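Local coordinates for protein ecdysteroid-phosphate phosphatase (Bombyx mori, PDB 3C7T) that hydrolyses phosphorylated, inactive ecdysteroids such as ecdysone 22-phosphate to release the active steroid, and also has protein tyrosine phosphatase activity, at residues 6-11 with 80-85; 92-97 with 143-148; 98-103 with 188-193. One frame throughout, in Å; residues are numbered along the deposited sequence.

Contact 1. Residues 6-11 with 80-85; sequences WVFALR and VSIKHV. With WO4 (tungstate(VI)ion), chain E.
The Trp6 indole takes two neighbours on one side, Phe8 CZ and the CG1 methyl of Val80, and the same methyl meets the edge of the Phe8 ring. CG1 lies 3.8 Å from Trp6 CD1, an off-centre CH-pi contact with CG1 4.2 Å from the centroid of the five-membered ring. Phe8 CZ stands 3.1 Å above the indole plane, and Arg234 adds a cation-pi contact with the indole. At the Phe8 edge, Val80 CG1 is near the ring plane and 4.1 Å from CE2. Ile82 reaches Phe8 at a slant, CD1 standing 4.4 Å from CE2. A chi1 of -180° swings Val80 CG1 to the side remote from its own N and up to the rings, and the Trp6 and Val80 side chains cross at about a right angle. Met75 of helix 62-77 packs on Phe8, Val80 and Ile82 alike.

The third flat group, the Arg11 guanidinium, stands at the far end of the same strand, and tungstate sits in its plane. Arg11 NE donates to tungstate O1 over 2.7 Å (150°) and Arg11 NH2 to tungstate O3 over 3.1 Å, so two oxygens are held by one edge. An extended chain from CG to NE carries the group there. Packing at one end and anion binding at the other belong to the first strand of the histidine phosphatase core, which runs into the Arg-His-Gly signature of the family.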
loop_
_atom_site.group_PDB
_atom_site.type_symbol
_atom_site.label_atom_id
_atom_site.label_comp_id
_atom_site.label_asym_id
_atom_site.label_seq_id
_atom_site.Cartn_x
_atom_site.Cartn_y
_atom_site.Cartn_z
ATOM N N TRP A 6 11.430 -17.880 -18.346
ATOM C CA TRP A 6 11.167 -16.448 -18.098
ATOM C C TRP A 6 12.387 -15.717 -17.534
ATOM O O TRP A 6 13.094 -16.221 -16.667
ATOM C CB TRP A 6 10.053 -16.251 -17.072
ATOM C CG TRP A 6 8.679 -16.718 -17.418
ATOM C CD1 TRP A 6 8.117 -17.917 -17.098
ATOM C CD2 TRP A 6 7.668 -15.961 -18.082
ATOM N NE1 TRP A 6 6.813 -17.969 -17.551
ATOM C CE2 TRP A 6 6.514 -16.777 -18.157
ATOM C CE3 TRP A 6 7.624 -14.673 -18.638
ATOM C CZ2 TRP A 6 5.325 -16.342 -18.764
ATOM C CZ3 TRP A 6 6.441 -14.239 -19.233
ATOM C CH2 TRP A 6 5.311 -15.077 -19.296
ATOM N N VAL A 7 12.609 -14.502 -18.012
ATOM C CA VAL A 7 13.544 -13.596 -17.355
ATOM C C VAL A 7 12.776 -12.289 -17.099
ATOM O O VAL A 7 12.143 -11.730 -18.011
ATOM C CB VAL A 7 14.822 -13.360 -18.189
ATOM C CG1 VAL A 7 15.708 -12.321 -17.533
ATOM C CG2 VAL A 7 15.598 -14.688 -18.375
ATOM N N PHE A 8 12.820 -11.837 -15.847
ATOM C CA PHE A 8 12.045 -10.671 -15.419
ATOM C C PHE A 8 12.959 -9.567 -14.961
ATOM O O PHE A 8 14.083 -9.827 -14.527
ATOM C CB PHE A 8 11.136 -11.054 -14.246
ATOM C CG PHE A 8 10.109 -12.080 -14.590
ATOM C CD1 PHE A 8 9.103 -11.792 -15.502
ATOM C CD2 PHE A 8 10.137 -13.324 -13.987
ATOM C CE1 PHE A 8 8.134 -12.733 -15.799
ATOM C CE2 PHE A 8 9.165 -14.283 -14.286
ATOM C CZ PHE A 8 8.174 -13.986 -15.189
ATOM N N ALA A 9 12.469 -8.328 -15.033
ATOM C CA ALA A 9 13.204 -7.192 -14.476
ATOM C C ALA A 9 12.175 -6.369 -13.721
ATOM O O ALA A 9 11.053 -6.147 -14.206
ATOM C CB ALA A 9 13.839 -6.352 -15.549
ATOM N N LEU A 10 12.548 -5.974 -12.518
ATOM C CA LEU A 10 11.611 -5.296 -11.618
ATOM C C LEU A 10 12.251 -4.049 -11.013
ATOM O O LEU A 10 13.327 -4.139 -10.415
ATOM C CB LEU A 10 11.207 -6.283 -10.520
ATOM C CG LEU A 10 10.230 -5.875 -9.412
ATOM C CD1 LEU A 10 8.820 -5.633 -9.986
ATOM C CD2 LEU A 10 10.156 -6.935 -8.372
ATOM N N ARG A 11 11.606 -2.886 -11.148
ATOM C CA ARG A 11 12.068 -1.695 -10.402
ATOM C C ARG A 11 11.722 -1.844 -8.902
ATOM O O ARG A 11 10.713 -2.473 -8.533
ATOM C CB ARG A 11 11.437 -0.397 -10.962
ATOM C CG ARG A 11 12.071 0.867 -10.402
ATOM C CD ARG A 11 11.328 2.125 -10.846
ATOM N NE ARG A 11 11.849 3.288 -10.159
ATOM C CZ ARG A 11 11.133 4.391 -9.910
ATOM N NH1 ARG A 11 9.853 4.492 -10.277
ATOM N NH2 ARG A 11 11.679 5.391 -9.248
ATOM N N VAL A 80 3.715 -19.124 -11.818
ATOM C CA VAL A 80 5.091 -18.943 -12.243
ATOM C C VAL A 80 6.056 -18.994 -11.054
ATOM O O VAL A 80 5.889 -18.269 -10.072
ATOM C CB VAL A 80 5.291 -17.652 -13.094
ATOM C CG1 VAL A 80 6.763 -17.511 -13.521
ATOM C CG2 VAL A 80 4.386 -17.679 -14.326
ATOM N N SER A 81 7.052 -19.872 -11.144
ATOM C CA SER A 81 8.071 -19.995 -10.098
ATOM C C SER A 81 9.279 -19.129 -10.455
ATOM O O SER A 81 9.391 -18.678 -11.592
ATOM C CB SER A 81 8.508 -21.455 -9.959
ATOM O OG SER A 81 8.881 -21.962 -11.228
ATOM N N ILE A 82 10.158 -18.890 -9.481
ATOM C CA ILE A 82 11.423 -18.206 -9.713
ATOM C C ILE A 82 12.502 -18.954 -8.925
ATOM O O ILE A 82 12.296 -19.373 -7.776
ATOM C CB ILE A 82 11.377 -16.665 -9.358
ATOM C CG1 ILE A 82 10.618 -15.870 -10.423
ATOM C CG2 ILE A 82 12.757 -16.042 -9.344
ATOM C CD1 ILE A 82 9.170 -15.763 -10.175
ATOM N N LYS A 83 13.653 -19.143 -9.545
ATOM C CA LYS A 83 14.714 -19.856 -8.867
ATOM C C LYS A 83 15.903 -18.960 -8.619
ATOM O O LYS A 83 16.607 -19.114 -7.618
ATOM C CB LYS A 83 15.119 -21.070 -9.708
ATOM C CG LYS A 83 16.137 -21.981 -9.050
ATOM C CD LYS A 83 16.099 -23.359 -9.693
ATOM C CE LYS A 83 17.157 -24.295 -9.101
ATOM N NZ LYS A 83 17.102 -24.336 -7.611
ATOM N N HIS A 84 16.124 -18.021 -9.536
ATOM C CA HIS A 84 17.363 -17.243 -9.549
ATOM C C HIS A 84 17.027 -15.762 -9.421
ATOM O O HIS A 84 16.430 -15.182 -10.331
ATOM C CB HIS A 84 18.137 -17.513 -10.832
ATOM C CG HIS A 84 18.336 -18.969 -11.113
ATOM N ND1 HIS A 84 17.637 -19.642 -12.094
ATOM C CD2 HIS A 84 19.134 -19.890 -10.522
ATOM C CE1 HIS A 84 18.020 -20.909 -12.117
ATOM N NE2 HIS A 84 18.926 -21.085 -11.171
ATOM N N VAL A 85 17.409 -15.188 -8.282
ATOM C CA VAL A 85 17.021 -13.826 -7.907
ATOM C C VAL A 85 18.287 -12.995 -7.697
ATOM O O VAL A 85 19.139 -13.329 -6.854
ATOM C CB VAL A 85 16.142 -13.815 -6.630
ATOM C CG1 VAL A 85 15.785 -12.390 -6.213
ATOM C CG2 VAL A 85 14.868 -14.638 -6.841
HETATM W W WO4 E . 15.393 4.326 -8.775
HETATM O O1 WO4 E . 14.585 3.323 -10.216
HETATM O O2 WO4 E . 16.386 5.652 -9.873
HETATM O O3 WO4 E . 14.296 5.521 -7.629
HETATM O O4 WO4 E . 16.842 3.452 -7.778
#

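Contact 2. Residues 92-97 with 143-148; sequences RCVETA and LNVDMT. With WO4 (tungstate(VI)ion), chain E.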
loop_
_atom_site.group_PDB
_atom_site.type_symbol
_atom_site.label_atom_id
_atom_site.label_comp_id
_atom_site.label_asym_id
_atom_site.label_seq_id
_atom_site.Cartn_x
_atom_site.Cartn_y
_atom_site.Cartn_z
ATOM N N ARG A 92 17.008 -0.460 -1.134
ATOM C CA ARG A 92 15.636 -0.508 -1.696
ATOM C C ARG A 92 15.416 -1.707 -2.629
ATOM O O ARG A 92 14.313 -2.271 -2.701
ATOM C CB ARG A 92 15.310 0.813 -2.405
ATOM C CG ARG A 92 16.266 1.147 -3.548
ATOM C CD ARG A 92 15.976 2.541 -4.079
ATOM N NE ARG A 92 16.892 3.074 -5.091
ATOM C CZ ARG A 92 18.059 3.688 -4.839
ATOM N NH1 ARG A 92 18.548 3.787 -3.592
ATOM N NH2 ARG A 92 18.771 4.171 -5.855
ATOM N N CYS A 93 16.467 -2.097 -3.335
ATOM C CA CYS A 93 16.380 -3.216 -4.281
ATOM C C CYS A 93 16.393 -4.561 -3.551
ATOM O O CYS A 93 15.609 -5.474 -3.869
ATOM C CB CYS A 93 17.492 -3.136 -5.331
ATOM S SG CYS A 93 17.548 -1.536 -6.182
ATOM N N VAL A 94 17.288 -4.700 -2.578
ATOM C CA VAL A 94 17.305 -5.924 -1.762
ATOM C C VAL A 94 15.982 -6.094 -0.985
ATOM O O VAL A 94 15.426 -7.200 -0.901
ATOM C CB VAL A 94 18.512 -5.971 -0.806
ATOM C CG1 VAL A 94 18.546 -7.331 -0.098
ATOM C CG2 VAL A 94 19.823 -5.764 -1.601
ATOM N N GLU A 95 15.444 -5.005 -0.452
ATOM C CA GLU A 95 14.149 -5.111 0.212
ATOM C C GLU A 95 13.032 -5.430 -0.760
ATOM O O GLU A 95 12.135 -6.183 -0.408
ATOM C CB GLU A 95 13.825 -3.854 1.010
ATOM C CG GLU A 95 14.768 -3.618 2.198
ATOM C CD GLU A 95 14.334 -2.404 3.039
ATOM O OE1 GLU A 95 13.989 -1.354 2.452
ATOM O OE2 GLU A 95 14.353 -2.490 4.286
ATOM N N THR A 96 13.097 -4.906 -1.984
ATOM C CA THR A 96 12.085 -5.258 -2.976
ATOM C C THR A 96 12.165 -6.764 -3.259
ATOM O O THR A 96 11.140 -7.451 -3.386
ATOM C CB THR A 96 12.238 -4.433 -4.236
ATOM O OG1 THR A 96 12.140 -3.048 -3.869
ATOM C CG2 THR A 96 11.112 -4.787 -5.290
ATOM N N ALA A 97 13.389 -7.264 -3.340
ATOM C CA ALA A 97 13.603 -8.691 -3.612
ATOM C C ALA A 97 12.967 -9.538 -2.515
ATOM O O ALA A 97 12.310 -10.553 -2.808
ATOM C CB ALA A 97 15.115 -8.975 -3.741
ATOM N N LEU A 143 16.729 -10.294 5.764
ATOM C CA LEU A 143 16.633 -10.453 4.311
ATOM C C LEU A 143 17.310 -11.757 3.900
ATOM O O LEU A 143 18.435 -12.046 4.334
ATOM C CB LEU A 143 17.269 -9.250 3.586
ATOM C CG LEU A 143 16.680 -7.895 3.986
ATOM C CD1 LEU A 143 17.422 -6.751 3.304
ATOM C CD2 LEU A 143 15.171 -7.809 3.683
ATOM N N ASN A 144 16.633 -12.550 3.077
ATOM C CA ASN A 144 17.153 -13.867 2.686
ATOM C C ASN A 144 18.267 -13.819 1.631
ATOM O O ASN A 144 18.124 -14.324 0.528
ATOM C CB ASN A 144 16.007 -14.770 2.234
ATOM C CG ASN A 144 16.366 -16.239 2.295
ATOM O OD1 ASN A 144 17.212 -16.644 3.095
ATOM N ND2 ASN A 144 15.714 -17.051 1.461
ATOM N N VAL A 145 19.387 -13.216 1.997
ATOM C CA VAL A 145 20.476 -12.956 1.072
ATOM C C VAL A 145 21.413 -14.181 0.985
ATOM O O VAL A 145 21.677 -14.842 1.996
ATOM C CB VAL A 145 21.265 -11.682 1.499
ATOM C CG1 VAL A 145 22.607 -11.588 0.790
ATOM C CG2 VAL A 145 20.431 -10.421 1.245
ATOM N N ASP A 146 21.891 -14.472 -0.221
ATOM C CA ASP A 146 22.843 -15.561 -0.442
ATOM C C ASP A 146 24.241 -15.179 0.071
ATOM O O ASP A 146 24.911 -14.334 -0.515
ATOM C CB ASP A 146 22.897 -15.896 -1.942
ATOM C CG ASP A 146 23.556 -17.236 -2.231
ATOM O OD1 ASP A 146 24.252 -17.789 -1.344
ATOM O OD2 ASP A 146 23.366 -17.732 -3.363
ATOM N N MET A 147 24.678 -15.829 1.151
ATOM C CA MET A 147 25.988 -15.553 1.782
ATOM C C MET A 147 27.194 -16.040 0.968
ATOM O O MET A 147 28.299 -15.503 1.086
ATOM C CB MET A 147 26.047 -16.195 3.174
ATOM C CG MET A 147 25.210 -15.493 4.224
ATOM S SD MET A 147 25.677 -13.762 4.327
ATOM C CE MET A 147 25.514 -13.539 6.098
ATOM N N THR A 148 26.981 -17.065 0.154
ATOM C CA THR A 148 28.068 -17.647 -0.621
ATOM C C THR A 148 28.026 -17.203 -2.079
ATOM O O THR A 148 28.651 -17.814 -2.947
ATOM C CB THR A 148 28.084 -19.185 -0.511
ATOM O OG1 THR A 148 26.830 -19.710 -0.965
ATOM C CG2 THR A 148 28.317 -19.619 0.940
HETATM W W WO4 E . 15.393 4.326 -8.775
HETATM O O1 WO4 E . 14.585 3.323 -10.216
HETATM O O2 WO4 E . 16.386 5.652 -9.873
HETATM O O3 WO4 E . 14.296 5.521 -7.629
HETATM O O4 WO4 E . 16.842 3.452 -7.778
#
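Val94 and Leu143 slant across one another, the CG1 methyl of Val94 lying 3.6 Å from CD1 of Leu143. The same methyl also meets Val145, whose side chain stands at about a right angle to that of Val94, with CG1 of Val94 3.9 Å from Val145 CG2. CG1 can touch both because it points opposite Val94's own backbone N (chi1 -174°), toward the loop. Beside them the aliphatic part of Glu95 touches Leu143, CG to CD1, while its carboxylate OE1 turns elsewhere, to the backbone N of Leu60.

One helical turn is tied on its other side: Arg92 O receives both Thr96 N and the Thr96 hydroxyl, OG1 being 2.6 Å from it. That hydroxyl is also hydrogen-bonded to Gly13 N, next to the catalytic His12. From the same turn the Arg92 guanidinium meets tungstate O4 edge-on and in plane, NE at 2.7 Å (149°) and NH2 at 2.8 Å (140°), so a single oxygen is gripped twice. A leucine in its place would probably leave tungstate O4 without these two donors and weaken the positive lining of the pocket. The helix thus packs Val94 against Leu143 and Val145 of the loop, and from its first turn sends an arginine into the anion pocket beside the catalytic histidine, as in other branch 1 histidine phosphatases.

Contact 3. Residues 98-103 with 188-193; sequences QGFLDG and IFIGHA. With WO4 (tungstate(VI)ion), chain E.
Ile188 lays its CD1 methyl over one face of the Phe100 ring, 3.7 Å above the plane and shifted toward the rim, where CZ is the nearest atom. This is a CH-pi contact, with CD1 3.9 Å from the ring centroid and 19° off the normal. Ile190 adds a looser touch, its CD1 coming 4.3 Å from Phe100 CD2 at a slant. Phe100 reaches the strand with its ring swung out trans to the main-chain nitrogen (chi1 172°), and the ring and the isoleucine approach from opposite directions.

The next shell holds these groups in place. Val71 and Met75 of helix 62-77 and Ile82 pack on Phe100, Phe8 packs on Ile188, and Ile190 presses on Thr96 and Ala97. One turn apart on the helix, Gln98 NE2 donates to Asp102 OD1 over 2.8 Å, from above the carboxylate plane, while Gln98 OE1 takes the backbone N of Asn144.

Just past the strand, His192 meets tungstate in its ring plane, ND1 donating to O4 at 2.6 Å and nearly straight (169°), and Ala193 N gives a second bond, 2.6 Å to tungstate O1. Ser88 OG pairs with His192 NE2 and so fixes the ring's rotation, and Phe119 meets the ring almost perpendicularly. Strand 187-191 lies in the sheet between strands 84-87 and 5-11, hydrogen-bonded to both, with helix 91-104 packed across its Ile188 and Ile190 side.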
loop_
_atom_site.group_PDB
_atom_site.type_symbol
_atom_site.label_atom_id
_atom_site.label_comp_id
_atom_site.label_asym_id
_atom_site.label_seq_id
_atom_site.Cartn_x
_atom_site.Cartn_y
_atom_site.Cartn_z
ATOM N N GLN A 98 13.165 -9.141 -1.255
ATOM C CA GLN A 98 12.553 -9.886 -0.163
ATOM C C GLN A 98 11.025 -9.804 -0.190
ATOM O O GLN A 98 10.367 -10.823 -0.032
ATOM C CB GLN A 98 13.083 -9.443 1.203
ATOM C CG GLN A 98 12.613 -10.355 2.353
ATOM C CD GLN A 98 13.073 -11.783 2.164
ATOM O OE1 GLN A 98 14.255 -12.033 1.921
ATOM N NE2 GLN A 98 12.139 -12.733 2.258
ATOM N N GLY A 99 10.457 -8.604 -0.385
ATOM C CA GLY A 99 8.993 -8.478 -0.503
ATOM C C GLY A 99 8.466 -9.343 -1.636
ATOM O O GLY A 99 7.472 -10.060 -1.481
ATOM N N PHE A 100 9.172 -9.340 -2.764
ATOM C CA PHE A 100 8.766 -10.151 -3.907
ATOM C C PHE A 100 8.712 -11.644 -3.502
ATOM O O PHE A 100 7.716 -12.358 -3.735
ATOM C CB PHE A 100 9.746 -9.921 -5.073
ATOM C CG PHE A 100 9.531 -10.844 -6.225
ATOM C CD1 PHE A 100 8.502 -10.609 -7.139
ATOM C CD2 PHE A 100 10.379 -11.941 -6.428
ATOM C CE1 PHE A 100 8.290 -11.463 -8.204
ATOM C CE2 PHE A 100 10.176 -12.794 -7.506
ATOM C CZ PHE A 100 9.126 -12.546 -8.394
ATOM N N LEU A 101 9.796 -12.106 -2.884
ATOM C CA LEU A 101 9.877 -13.505 -2.425
ATOM C C LEU A 101 8.839 -13.845 -1.372
ATOM O O LEU A 101 8.341 -14.980 -1.326
ATOM C CB LEU A 101 11.309 -13.829 -1.924
ATOM C CG LEU A 101 12.398 -13.849 -2.994
ATOM C CD1 LEU A 101 13.791 -13.979 -2.355
ATOM C CD2 LEU A 101 12.183 -14.965 -4.004
ATOM N N ASP A 102 8.501 -12.876 -0.525
ATOM C CA ASP A 102 7.453 -13.078 0.482
ATOM C C ASP A 102 6.087 -13.291 -0.205
ATOM O O ASP A 102 5.319 -14.176 0.173
ATOM C CB ASP A 102 7.362 -11.890 1.441
ATOM C CG ASP A 102 8.551 -11.789 2.403
ATOM O OD1 ASP A 102 9.309 -12.762 2.573
ATOM O OD2 ASP A 102 8.721 -10.695 3.002
ATOM N N GLY A 103 5.787 -12.470 -1.210
ATOM C CA GLY A 103 4.515 -12.567 -1.938
ATOM C C GLY A 103 4.436 -13.879 -2.703
ATOM O O GLY A 103 3.372 -14.551 -2.742
ATOM N N ILE A 188 14.970 -13.420 -12.141
ATOM C CA ILE A 188 14.527 -12.030 -11.920
ATOM C C ILE A 188 15.683 -11.121 -11.494
ATOM O O ILE A 188 16.504 -11.484 -10.637
ATOM C CB ILE A 188 13.312 -11.917 -10.969
ATOM C CG1 ILE A 188 12.737 -10.481 -11.000
ATOM C CG2 ILE A 188 13.653 -12.378 -9.550
ATOM C CD1 ILE A 188 11.322 -10.344 -10.416
ATOM N N PHE A 189 15.753 -9.968 -12.150
ATOM C CA PHE A 189 16.721 -8.912 -11.835
ATOM C C PHE A 189 15.936 -7.784 -11.170
ATOM O O PHE A 189 15.022 -7.226 -11.788
ATOM C CB PHE A 189 17.346 -8.357 -13.106
ATOM C CG PHE A 189 18.151 -9.374 -13.892
ATOM C CD1 PHE A 189 19.277 -9.974 -13.322
ATOM C CD2 PHE A 189 17.781 -9.694 -15.191
ATOM C CE1 PHE A 189 20.034 -10.901 -14.047
ATOM C CE2 PHE A 189 18.531 -10.627 -15.943
ATOM C CZ PHE A 189 19.647 -11.236 -15.350
ATOM N N ILE A 190 16.269 -7.487 -9.919
ATOM C CA ILE A 190 15.519 -6.502 -9.139
ATOM C C ILE A 190 16.412 -5.310 -8.901
ATOM O O ILE A 190 17.464 -5.411 -8.250
ATOM C CB ILE A 190 14.968 -7.110 -7.844
ATOM C CG1 ILE A 190 13.967 -8.210 -8.228
ATOM C CG2 ILE A 190 14.323 -6.004 -6.963
ATOM C CD1 ILE A 190 13.560 -9.162 -7.114
ATOM N N GLY A 191 16.013 -4.178 -9.470
ATOM C CA GLY A 191 16.928 -3.044 -9.557
ATOM C C GLY A 191 16.240 -1.698 -9.647
ATOM O O GLY A 191 15.416 -1.340 -8.812
ATOM N N HIS A 192 16.606 -0.961 -10.682
ATOM C CA HIS A 192 16.317 0.456 -10.817
ATOM C C HIS A 192 15.423 0.623 -12.055
ATOM O O HIS A 192 15.135 -0.363 -12.727
ATOM C CB HIS A 192 17.656 1.205 -10.958
ATOM C CG HIS A 192 18.591 0.976 -9.805
ATOM N ND1 HIS A 192 18.488 1.656 -8.607
ATOM C CD2 HIS A 192 19.625 0.116 -9.663
ATOM C CE1 HIS A 192 19.422 1.220 -7.777
ATOM N NE2 HIS A 192 20.135 0.295 -8.401
ATOM N N ALA A 193 14.986 1.844 -12.363
ATOM C CA ALA A 193 14.090 2.077 -13.513
ATOM C C ALA A 193 14.747 1.603 -14.817
ATOM O O ALA A 193 14.095 0.977 -15.668
ATOM C CB ALA A 193 13.691 3.546 -13.604
HETATM W W WO4 E . 15.393 4.326 -8.775
HETATM O O1 WO4 E . 14.585 3.323 -10.216
HETATM O O2 WO4 E . 16.386 5.652 -9.873
HETATM O O3 WO4 E . 14.296 5.521 -7.629
HETATM O O4 WO4 E . 16.842 3.452 -7.778
#

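All three contacts lie in the C-terminal, phosphoglycerate mutase-like domain of the protein. Contact 1 joins strand 5-11 to the turn leading into strand 84-87, contact 2 joins helix 91-104 to a loop, and contact 3 packs that helix on the mixed sheet. The centres of contacts 2 and 3 are about 9 Å apart; that of contact 1 is about 8 Å from contact 3's and about 14 Å from contact 2's. In the sheet, strand 187-191 lies between 5-11 and 84-87. Along the chain contact 1 closes before the others open, while the segments of contacts 2 and 3 alternate. Each contributes to the tungstate site, so residues distant in sequence converge on one phosphate pocket.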